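Local coordinates for fatty acid metabolism regulator protein (Bacillus subtilis, PDB 1VI0) that represses transcription of fatty acid transport and beta-oxidation genes as a DNA-binding homodimer, its DNA binding being inhibited by long-chain fatty acyl-CoA, at residues A[84-88]-A[132-138]; A[9-14]-A[44-49]. The contacts are given in a common frame with arbitrary orientation. Where two conformers were deposited one is given. Residues are numbered along the deposited sequence.

Interaction 1. Residues A[84-88]-A[132-138]; sequences KLALV and LDGILTE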
# COMPACT_ATOMS: atom_id res chain seq x y z
N LYS A 84 3.21 3.20 -23.15
CA LYS A 84 1.95 3.21 -22.37
C LYS A 84 2.17 3.33 -20.89
O LYS A 84 1.45 4.09 -20.23
CB LYS A 84 1.15 1.94 -22.71
CG LYS A 84 0.78 1.87 -24.21
CD LYS A 84 0.10 0.51 -24.45
CE LYS A 84 0.02 0.15 -25.92
NZ LYS A 84 -0.85 1.06 -26.68
N LEU A 85 3.13 2.62 -20.30
CA LEU A 85 3.37 2.71 -18.85
C LEU A 85 3.87 4.08 -18.47
O LEU A 85 3.47 4.64 -17.46
CB LEU A 85 4.42 1.63 -18.51
CG LEU A 85 3.85 0.20 -18.54
CD1 LEU A 85 4.95 -0.78 -18.12
CD2 LEU A 85 2.70 0.13 -17.52
N ALA A 86 4.68 4.67 -19.40
CA ALA A 86 5.11 6.05 -19.11
C ALA A 86 3.93 6.99 -18.94
O ALA A 86 3.93 7.83 -17.99
CB ALA A 86 6.04 6.52 -20.21
N LEU A 87 2.92 6.85 -19.73
CA LEU A 87 1.70 7.65 -19.69
C LEU A 87 0.92 7.35 -18.41
O LEU A 87 0.53 8.30 -17.70
CB LEU A 87 0.89 7.44 -20.95
CG LEU A 87 -0.06 8.62 -21.27
CD1 LEU A 87 0.66 9.95 -21.03
CD2 LEU A 87 -0.44 8.51 -22.74
N VAL A 88 0.75 6.06 -18.11
CA VAL A 88 0.08 5.70 -16.88
C VAL A 88 0.77 6.32 -15.68
O VAL A 88 0.05 6.92 -14.87
CB VAL A 88 0.06 4.14 -16.67
CG1 VAL A 88 -0.52 3.87 -15.32
CG2 VAL A 88 -0.85 3.56 -17.77
N LEU A 132 -3.22 -2.25 -16.83
CA LEU A 132 -1.87 -2.74 -16.66
C LEU A 132 -1.65 -4.12 -17.21
O LEU A 132 -0.76 -4.39 -18.05
CB LEU A 132 -1.37 -2.74 -15.19
CG LEU A 132 -1.42 -1.37 -14.49
CD1 LEU A 132 -1.01 -1.51 -13.01
CD2 LEU A 132 -0.51 -0.38 -15.17
N ASP A 133 -2.73 -5.00 -17.06
CA ASP A 133 -2.59 -6.36 -17.57
C ASP A 133 -2.57 -6.35 -19.12
O ASP A 133 -1.75 -7.11 -19.68
CB ASP A 133 -3.82 -7.18 -17.15
CG ASP A 133 -3.74 -7.64 -15.71
OD1 ASP A 133 -2.88 -7.16 -14.93
OD2 ASP A 133 -4.56 -8.52 -15.29
N GLY A 134 -3.39 -5.57 -19.73
CA GLY A 134 -3.48 -5.44 -21.22
C GLY A 134 -2.16 -4.86 -21.74
O GLY A 134 -1.64 -5.22 -22.79
N ILE A 135 -1.62 -3.83 -21.09
CA ILE A 135 -0.29 -3.32 -21.55
C ILE A 135 0.73 -4.43 -21.58
O ILE A 135 1.49 -4.66 -22.51
CB ILE A 135 0.16 -2.15 -20.65
CG1 ILE A 135 -0.72 -0.93 -20.81
CG2 ILE A 135 1.64 -1.87 -20.92
CD1 ILE A 135 -0.52 0.12 -19.71
N LEU A 136 0.80 -5.27 -20.53
CA LEU A 136 1.74 -6.36 -20.39
C LEU A 136 1.49 -7.44 -21.47
O LEU A 136 2.42 -7.93 -22.06
CB LEU A 136 1.62 -6.95 -18.98
CG LEU A 136 2.17 -6.03 -17.86
CD1 LEU A 136 1.83 -6.56 -16.47
CD2 LEU A 136 3.67 -5.89 -18.09
N THR A 137 0.22 -7.84 -21.61
CA THR A 137 -0.07 -8.94 -22.58
C THR A 137 0.14 -8.50 -24.03
O THR A 137 0.59 -9.31 -24.84
CB THR A 137 -1.43 -9.59 -22.36
OG1 THR A 137 -2.48 -8.64 -22.46
CG2 THR A 137 -1.44 -10.30 -21.00
N GLU A 138 -0.12 -7.24 -24.29
CA GLU A 138 0.19 -6.72 -25.65
C GLU A 138 1.70 -6.79 -25.83
O GLU A 138 2.24 -7.15 -26.85
CB GLU A 138 -0.24 -5.26 -25.70
CG GLU A 138 -1.71 -5.02 -25.88
CD GLU A 138 -2.13 -3.59 -25.66
OE1 GLU A 138 -1.23 -2.72 -25.54
OE2 GLU A 138 -3.35 -3.31 -25.58
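Two helices of the all-helical C-terminal domain of this TetR-family repressor pack antiparallel here: the axes of the 84-88 and 132-138 segments approach to 10.9 Å, with N-to-C directions at 162°. The main bump is I135, which has the largest covered area of the contact, 77 Å². Its side chain enters a hollow walled by K84, L85 and V88, residues one and four apart on the facing helix: I135 CD1 lies 3.9 Å from K84 CB and 4.0 Å from V88 CG2, and I135 CG2 lies 3.9 Å from L85 CG. One turn earlier, L132 is a second bump. Its CD2 fits between L85 and V88, 4.0 Å from L85 CD2 and 4.3 Å from V88 CG1. Beyond the contact, L132 touches I158 and F159 of helix 151-171, and L85 packs on I193 of the second subunit. Polarity appears only at the margin, where the K84 chain runs past I135 toward E138. K84 NZ is hydrogen-bonded to I75 O and K78 O, so the link to E138 is secondary: a long salt bridge, K84 NZ to E138 OE1 at 4.0 Å, with K84 CE closer to that oxygen at 3.2 Å.

Interaction 2. Residues A[9-14]-A[44-49]; sequences KYMQII and TIYLYF
F49 lays its ring beside that of Y10, planes 25° and centroids 4.9 Å apart, but slid so that they barely overlap; Y10 CE1 to F49 CZ is the closest approach, 3.4 Å. Build 9-14 as a helix and 44-48 as helical, their axes 10.2 Å apart at closest approach with a signed crossing angle of -108°. F49 leaves helical geometry (phi/psi -128/154), although its N still bonds I45 O at 2.8 Å. Set the CA pairs Y10-Y48 at 6.7 Å and I13-I45 at 7.1 Å. Y10 takes chi1 t; F49 and Y48 take m, as does I13 with chi2 t; I14 and I45 take m, m. I13 then points into the facing segment: CG1 lies 3.5 Å from I45 CD1, CG2 3.6 Å from F49 CE2, and CD1 4.1 Å from Y48 CD2. I14 CD1 meets F49 CZ at 3.6 Å. Y10 N lies over one face of the Y48 ring, while Y48 CB lies 4.0 Å from Y10 CD1 at the edge of the Y10 ring. No hydrogen bond crosses. I45 also touches V31 and A35 of helix 31-38. The arrangement is that of the three-helix TetR-type DNA-binding domain, helix 42-48 being the recognition helix of its predicted helix-turn-helix.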
# COMPACT_ATOMS: atom_id res chain seq x y z
N LYS A 9 -25.24 18.72 -8.24
CA LYS A 9 -25.60 18.26 -6.88
C LYS A 9 -24.84 17.01 -6.51
O LYS A 9 -24.10 16.99 -5.51
CB LYS A 9 -27.12 18.21 -6.72
CG LYS A 9 -27.68 19.54 -6.15
CD LYS A 9 -28.83 20.12 -6.97
CE LYS A 9 -29.29 21.45 -6.35
NZ LYS A 9 -30.22 22.22 -7.22
N TYR A 10 -24.84 15.99 -7.34
CA TYR A 10 -24.06 14.78 -7.05
C TYR A 10 -22.58 15.11 -6.96
O TYR A 10 -22.01 14.96 -5.86
CB TYR A 10 -24.37 13.69 -8.04
CG TYR A 10 -23.73 12.35 -7.85
CD1 TYR A 10 -24.36 11.33 -7.16
CD2 TYR A 10 -22.49 12.06 -8.42
CE1 TYR A 10 -23.77 10.09 -7.02
CE2 TYR A 10 -21.91 10.82 -8.31
CZ TYR A 10 -22.53 9.84 -7.59
OH TYR A 10 -22.00 8.58 -7.45
N MSE A 11 -21.97 15.72 -7.99
CA MSE A 11 -20.56 16.07 -7.91
C MSE A 11 -20.22 17.11 -6.90
O MSE A 11 -19.10 17.06 -6.33
CB MSE A 11 -19.99 16.36 -9.30
CG MSE A 11 -20.10 15.14 -10.22
SE MSE A 11 -18.85 13.77 -9.70
CE MSE A 11 -17.33 14.87 -9.33
N GLN A 12 -21.10 18.04 -6.53
CA GLN A 12 -20.81 19.00 -5.49
C GLN A 12 -20.57 18.27 -4.15
O GLN A 12 -19.79 18.70 -3.30
CB GLN A 12 -21.98 19.95 -5.23
CG GLN A 12 -22.09 21.11 -6.22
CD GLN A 12 -23.34 21.93 -5.86
OE1 GLN A 12 -23.25 22.68 -4.89
NE2 GLN A 12 -24.40 21.69 -6.61
N ILE A 13 -21.44 17.26 -3.95
CA ILE A 13 -21.31 16.47 -2.72
C ILE A 13 -20.03 15.63 -2.75
O ILE A 13 -19.31 15.59 -1.76
CB ILE A 13 -22.53 15.55 -2.52
CG1 ILE A 13 -23.74 16.43 -2.11
CG2 ILE A 13 -22.26 14.50 -1.46
CD1 ILE A 13 -25.07 15.76 -2.47
N ILE A 14 -19.79 14.97 -3.89
CA ILE A 14 -18.54 14.18 -3.96
C ILE A 14 -17.32 15.05 -3.69
O ILE A 14 -16.41 14.71 -2.95
CB ILE A 14 -18.41 13.52 -5.33
CG1 ILE A 14 -19.50 12.47 -5.53
CG2 ILE A 14 -17.02 12.89 -5.48
CD1 ILE A 14 -19.40 11.26 -4.63
N THR A 44 -30.58 16.21 1.28
CA THR A 44 -30.15 16.19 -0.12
C THR A 44 -28.97 15.22 -0.33
O THR A 44 -28.89 14.63 -1.42
CB THR A 44 -29.75 17.57 -0.65
OG1 THR A 44 -30.89 18.47 -0.50
CG2 THR A 44 -29.40 17.50 -2.13
N ILE A 45 -28.21 14.94 0.70
CA ILE A 45 -27.12 13.94 0.59
C ILE A 45 -27.73 12.57 0.36
O ILE A 45 -27.41 11.81 -0.55
CB ILE A 45 -26.27 13.89 1.86
CG1 ILE A 45 -25.66 15.22 2.24
CG2 ILE A 45 -25.18 12.83 1.70
CD1 ILE A 45 -24.74 15.77 1.16
N TYR A 46 -28.73 12.24 1.20
CA TYR A 46 -29.43 10.98 1.13
C TYR A 46 -30.24 10.79 -0.12
O TYR A 46 -30.44 9.69 -0.64
CB TYR A 46 -30.31 10.78 2.38
CG TYR A 46 -29.47 10.57 3.61
CD1 TYR A 46 -28.57 9.52 3.69
CD2 TYR A 46 -29.59 11.47 4.68
CE1 TYR A 46 -27.80 9.36 4.84
CE2 TYR A 46 -28.82 11.30 5.82
CZ TYR A 46 -27.94 10.24 5.88
OH TYR A 46 -27.21 10.06 7.02
N LEU A 47 -30.66 11.89 -0.75
CA LEU A 47 -31.34 11.77 -2.04
C LEU A 47 -30.40 11.10 -3.04
O LEU A 47 -30.83 10.37 -3.91
CB LEU A 47 -31.77 13.15 -2.48
CG LEU A 47 -32.72 13.39 -3.62
CD1 LEU A 47 -31.94 13.65 -4.90
CD2 LEU A 47 -33.74 12.29 -3.84
N TYR A 48 -29.08 11.24 -2.86
CA TYR A 48 -28.15 10.62 -3.82
C TYR A 48 -27.37 9.46 -3.28
O TYR A 48 -26.87 8.64 -4.11
CB TYR A 48 -27.16 11.73 -4.29
CG TYR A 48 -27.86 12.79 -5.12
CD1 TYR A 48 -28.24 12.49 -6.42
CD2 TYR A 48 -28.10 14.06 -4.64
CE1 TYR A 48 -28.86 13.44 -7.22
CE2 TYR A 48 -28.72 15.02 -5.43
CZ TYR A 48 -29.09 14.70 -6.71
OH TYR A 48 -29.72 15.63 -7.53
N PHE A 49 -27.15 9.36 -1.98
CA PHE A 49 -26.34 8.33 -1.37
C PHE A 49 -27.05 7.59 -0.22
O PHE A 49 -27.79 8.23 0.54
CB PHE A 49 -25.03 8.90 -0.81
CG PHE A 49 -24.23 9.62 -1.87
CD1 PHE A 49 -23.45 8.90 -2.75
CD2 PHE A 49 -24.38 10.99 -2.03
CE1 PHE A 49 -22.74 9.54 -3.75
CE2 PHE A 49 -23.66 11.63 -3.03
CZ PHE A 49 -22.87 10.92 -3.90

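Overall arrangement
Interaction 2 comes first along the chain and closes before interaction 1 opens. Their centres are about 34 Å apart, their nearest atoms about 20 Å apart, and they lie on opposite sides of the chain's centre. They share no helix: 9-14 and 44-49 join helices 9-24 and 42-48 of the DNA-binding domain, whereas 84-88 and 132-138 join helices 81-97 and 115-141 of the C-terminal domain. Helix 52-75 runs between these regions and touches both contacts, through S58 and I55 near interaction 2 and M71 near interaction 1. The pocket of the bound dodecyl-CoA draws on residues between 60 and 163, and the layout is consistent with ligand binding being relayed to the DNA-binding domain.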